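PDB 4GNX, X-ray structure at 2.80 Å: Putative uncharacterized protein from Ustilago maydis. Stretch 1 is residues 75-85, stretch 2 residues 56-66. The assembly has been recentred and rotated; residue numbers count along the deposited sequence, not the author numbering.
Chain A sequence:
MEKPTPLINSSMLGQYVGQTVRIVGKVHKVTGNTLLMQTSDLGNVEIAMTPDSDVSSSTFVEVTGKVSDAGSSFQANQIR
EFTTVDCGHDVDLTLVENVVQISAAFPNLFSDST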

# COMPACT_ATOMS: atom_id res chain seq x y z
N GLN A 75 23.70 -24.63 14.08
CA GLN A 75 25.11 -24.33 13.84
C GLN A 75 25.18 -23.13 12.91
O GLN A 75 24.95 -23.28 11.72
CB GLN A 75 25.89 -25.57 13.31
CG GLN A 75 27.41 -25.42 13.18
CD GLN A 75 28.24 -26.72 13.37
OE1 GLN A 75 27.72 -27.84 13.24
NE2 GLN A 75 29.54 -26.56 13.68
N ALA A 76 25.50 -21.95 13.46
CA ALA A 76 25.62 -20.73 12.66
C ALA A 76 26.70 -20.85 11.60
O ALA A 76 27.82 -21.22 11.91
CB ALA A 76 25.87 -19.51 13.54
N ASN A 77 26.35 -20.54 10.35
CA ASN A 77 27.32 -20.41 9.27
C ASN A 77 27.71 -18.93 9.17
O ASN A 77 28.87 -18.58 9.36
CB ASN A 77 26.76 -20.97 7.94
CG ASN A 77 26.64 -22.52 7.92
OD1 ASN A 77 27.42 -23.24 8.56
ND2 ASN A 77 25.67 -23.03 7.15
N GLN A 78 26.72 -18.07 8.93
CA GLN A 78 26.94 -16.62 8.81
C GLN A 78 25.96 -15.84 9.65
O GLN A 78 24.96 -16.36 10.09
CB GLN A 78 26.87 -16.14 7.36
CG GLN A 78 28.20 -16.19 6.63
CD GLN A 78 29.26 -15.18 7.12
OE1 GLN A 78 30.05 -14.65 6.32
NE2 GLN A 78 29.29 -14.92 8.44
N ILE A 79 26.26 -14.57 9.88
CA ILE A 79 25.40 -13.76 10.73
C ILE A 79 25.37 -12.28 10.27
O ILE A 79 26.42 -11.69 9.98
CB ILE A 79 25.81 -13.88 12.24
CG1 ILE A 79 25.80 -15.34 12.76
CG2 ILE A 79 24.88 -13.03 13.09
CD1 ILE A 79 27.16 -16.06 12.81
N ARG A 80 24.16 -11.71 10.24
CA ARG A 80 23.89 -10.34 9.81
C ARG A 80 23.30 -9.42 10.92
O ARG A 80 22.33 -9.78 11.55
CB ARG A 80 22.89 -10.41 8.66
CG ARG A 80 23.29 -9.65 7.41
CD ARG A 80 23.80 -8.22 7.69
NE ARG A 80 25.08 -8.19 8.43
CZ ARG A 80 26.00 -7.22 8.39
NH1 ARG A 80 25.84 -6.13 7.63
NH2 ARG A 80 27.09 -7.35 9.13
N GLU A 81 23.87 -8.24 11.12
CA GLU A 81 23.35 -7.28 12.11
C GLU A 81 22.14 -6.46 11.60
O GLU A 81 21.90 -6.44 10.39
CB GLU A 81 24.48 -6.33 12.51
CG GLU A 81 24.47 -5.92 13.96
CD GLU A 81 23.29 -5.03 14.28
OE1 GLU A 81 23.26 -3.88 13.78
OE2 GLU A 81 22.37 -5.50 14.99
N PHE A 82 21.39 -5.80 12.50
CA PHE A 82 20.37 -4.75 12.12
C PHE A 82 20.24 -3.53 13.04
O PHE A 82 21.04 -2.62 12.97
CB PHE A 82 18.99 -5.33 11.99
CG PHE A 82 18.96 -6.68 11.41
CD1 PHE A 82 18.27 -7.67 12.02
CD2 PHE A 82 19.60 -6.94 10.23
CE1 PHE A 82 18.20 -8.92 11.47
CE2 PHE A 82 19.56 -8.19 9.67
CZ PHE A 82 18.86 -9.19 10.30
N THR A 83 19.20 -3.57 13.87
CA THR A 83 18.64 -2.45 14.69
C THR A 83 19.35 -1.10 14.85
O THR A 83 19.36 -0.25 13.95
CB THR A 83 18.40 -2.93 16.13
OG1 THR A 83 18.40 -4.37 16.14
CG2 THR A 83 17.10 -2.30 16.74
N THR A 84 19.89 -0.93 16.07
CA THR A 84 20.45 0.32 16.59
C THR A 84 21.29 -0.05 17.83
O THR A 84 21.29 -1.21 18.26
CB THR A 84 19.34 1.31 17.03
OG1 THR A 84 18.11 1.01 16.34
CG2 THR A 84 19.75 2.78 16.78
N VAL A 85 22.02 0.93 18.37
CA VAL A 85 22.74 0.80 19.66
C VAL A 85 22.51 2.01 20.57
O VAL A 85 21.84 2.98 20.20
CB VAL A 85 24.26 0.56 19.48
CG1 VAL A 85 25.02 0.82 20.78
CG2 VAL A 85 24.54 -0.85 18.96
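Stretch 2 (56-66) SSSTFVEVTGK

Stretch 2 lies along stretch 1 as its antiparallel neighbour. It enters through a loop and is a strand from Phe60 to Lys66, which continues later in the chain. The strand runs against the segment Gln78 to Glu81 at 160° between N-to-C directions. Their axes approach to 4.6 Å. Both are extended, so the contact is first a backbone ladder. Together the stretches bury 856 Å², counting both sides.

The shortest ladder bonds join Arg80 and Glu62. They form a hydrogen-bonded pair: Glu62 N gives to Arg80 O and Arg80 N to Glu62 O, both at 2.8 Å. Gln78 and Thr64 repeat this, with Thr64 N to Gln78 O at 3.0 Å and Gln78 N to Thr64 O at 3.1 Å. Gln75 and Lys66 form the last pair within the two stretches, with Gln75 N to Lys66 O at 3.0 Å and Lys66 N to Gln75 O at 3.1 Å.

Between the last two pairs stretch 1 turns a corner at Asn77. Ala76 pairs with Gly65 and Gln78 with Thr64, so stretch 1 has one extra residue. This is a beta bulge. Thr64 O takes two bonds at the bulge: from Asn77 N at 2.8 Å and from Gln78 N at 3.1 Å.

The backbones come very close at Gly65. Gly65 CA lies 4.2 Å from Ala76 CA and 3.4 Å from Gln75 O. A side chain here would be tight against that oxygen, since an ideal CB on Gly65 would sit 3.2 Å from Gln75 O. Without a side chain, Gly65 lets the two backbones come this close.

Ala76, Ile79, Val61 and Val63 share one face of the sheet. The small methyl of Ala76 meets Val63, CB to CG1 at 4.1 Å. Ile79 is the larger bump. Ile79 reaches Val63 from CG1 to CG2 at 4.3 Å and presses on Val61 from CG2 to CG2 at 3.1 Å, a very short approach. Its backbone also packs closely, with Ile79 CA 3.4 Å from Glu62 O.

Gln78, Arg80, Glu62 and Thr64 point to the other face. Arg80 and Glu62 lie side by side at their bases, CB to CB at 3.8 Å, but the end of Arg80 leads away. The Glu62 carboxylate is bonded elsewhere in the structure.

Beyond the regular ladder, Phe82 is the main bump. Its ring lies along the start of the stretch 2 strand. Phe82 CD1 is 3.4 Å from Phe60 CB, and Phe82 CE1 is 3.2 Å from Val61 C. Glu62 CB meets the ring edge, 3.0 Å from Phe82 CZ. The backbone bond here, Phe82 N to Phe60 O at 3.2 Å, is weak.

The loops then meet at a few points. Thr83 points toward stretch 2, and Thr83 OG1 accepts from Phe60 N at 2.7 Å, though the position of that oxygen is less sure. Thr83 OG1 also lies 2.9 Å from Thr59 CB. Finally, Val85 CG2 rests 3.5 Å from Ser57 O, but Val85 is poorly ordered.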

# COMPACT_ATOMS: atom_id res chain seq x y z
N SER A 56 26.94 -9.89 20.73
CA SER A 56 26.67 -9.26 22.02
C SER A 56 26.16 -7.80 21.92
O SER A 56 25.21 -7.43 22.60
CB SER A 56 27.90 -9.35 22.95
OG SER A 56 29.11 -9.08 22.25
N SER A 57 26.77 -7.00 21.05
CA SER A 57 26.44 -5.57 20.98
C SER A 57 25.45 -5.23 19.86
O SER A 57 25.58 -4.19 19.20
CB SER A 57 27.72 -4.74 20.87
OG SER A 57 28.54 -5.22 19.82
N SER A 58 24.45 -6.09 19.67
CA SER A 58 23.45 -5.89 18.60
C SER A 58 22.06 -6.45 18.94
O SER A 58 21.94 -7.45 19.63
CB SER A 58 23.95 -6.51 17.30
OG SER A 58 23.66 -7.88 17.25
N THR A 59 21.02 -5.81 18.43
CA THR A 59 19.68 -6.07 18.95
C THR A 59 18.98 -7.17 18.16
O THR A 59 18.58 -8.19 18.72
CB THR A 59 18.83 -4.78 19.02
OG1 THR A 59 19.68 -3.63 19.16
CG2 THR A 59 17.87 -4.83 20.19
N PHE A 60 18.82 -6.96 16.86
CA PHE A 60 18.25 -7.99 16.02
C PHE A 60 19.29 -8.52 15.11
O PHE A 60 20.15 -7.79 14.64
CB PHE A 60 17.09 -7.48 15.20
CG PHE A 60 15.95 -6.98 16.01
CD1 PHE A 60 15.98 -5.70 16.58
CD2 PHE A 60 14.82 -7.76 16.19
CE1 PHE A 60 14.91 -5.22 17.32
CE2 PHE A 60 13.74 -7.28 16.91
CZ PHE A 60 13.79 -6.01 17.48
N VAL A 61 19.19 -9.81 14.82
CA VAL A 61 20.21 -10.48 14.06
C VAL A 61 19.59 -11.41 13.02
O VAL A 61 18.48 -11.92 13.23
CB VAL A 61 21.11 -11.22 15.03
CG1 VAL A 61 20.38 -12.42 15.62
CG2 VAL A 61 22.40 -11.63 14.35
N GLU A 62 20.26 -11.61 11.89
CA GLU A 62 19.82 -12.63 10.90
C GLU A 62 20.86 -13.71 10.78
O GLU A 62 21.99 -13.45 10.36
CB GLU A 62 19.52 -12.04 9.51
CG GLU A 62 18.92 -13.06 8.54
CD GLU A 62 18.89 -12.59 7.09
OE1 GLU A 62 19.89 -12.80 6.35
OE2 GLU A 62 17.86 -12.02 6.64
N VAL A 63 20.48 -14.93 11.13
CA VAL A 63 21.44 -16.05 11.08
C VAL A 63 21.17 -16.95 9.91
O VAL A 63 20.03 -17.35 9.70
CB VAL A 63 21.36 -16.94 12.32
CG1 VAL A 63 22.29 -18.12 12.15
CG2 VAL A 63 21.67 -16.12 13.57
N THR A 64 22.22 -17.26 9.16
CA THR A 64 22.13 -18.37 8.23
C THR A 64 22.79 -19.52 8.95
O THR A 64 23.95 -19.43 9.36
CB THR A 64 22.78 -18.09 6.86
OG1 THR A 64 22.16 -16.95 6.24
CG2 THR A 64 22.57 -19.25 5.93
N GLY A 65 22.04 -20.60 9.13
CA GLY A 65 22.57 -21.72 9.89
C GLY A 65 21.95 -23.04 9.53
O GLY A 65 20.95 -23.09 8.81
N LYS A 66 22.54 -24.10 10.04
CA LYS A 66 22.08 -25.44 9.75
C LYS A 66 21.37 -25.98 10.98
O LYS A 66 21.92 -25.92 12.09
CB LYS A 66 23.29 -26.28 9.34
CG LYS A 66 23.30 -27.73 9.76
CD LYS A 66 23.30 -28.65 8.55
CE LYS A 66 23.88 -30.00 8.92
NZ LYS A 66 25.32 -30.05 8.58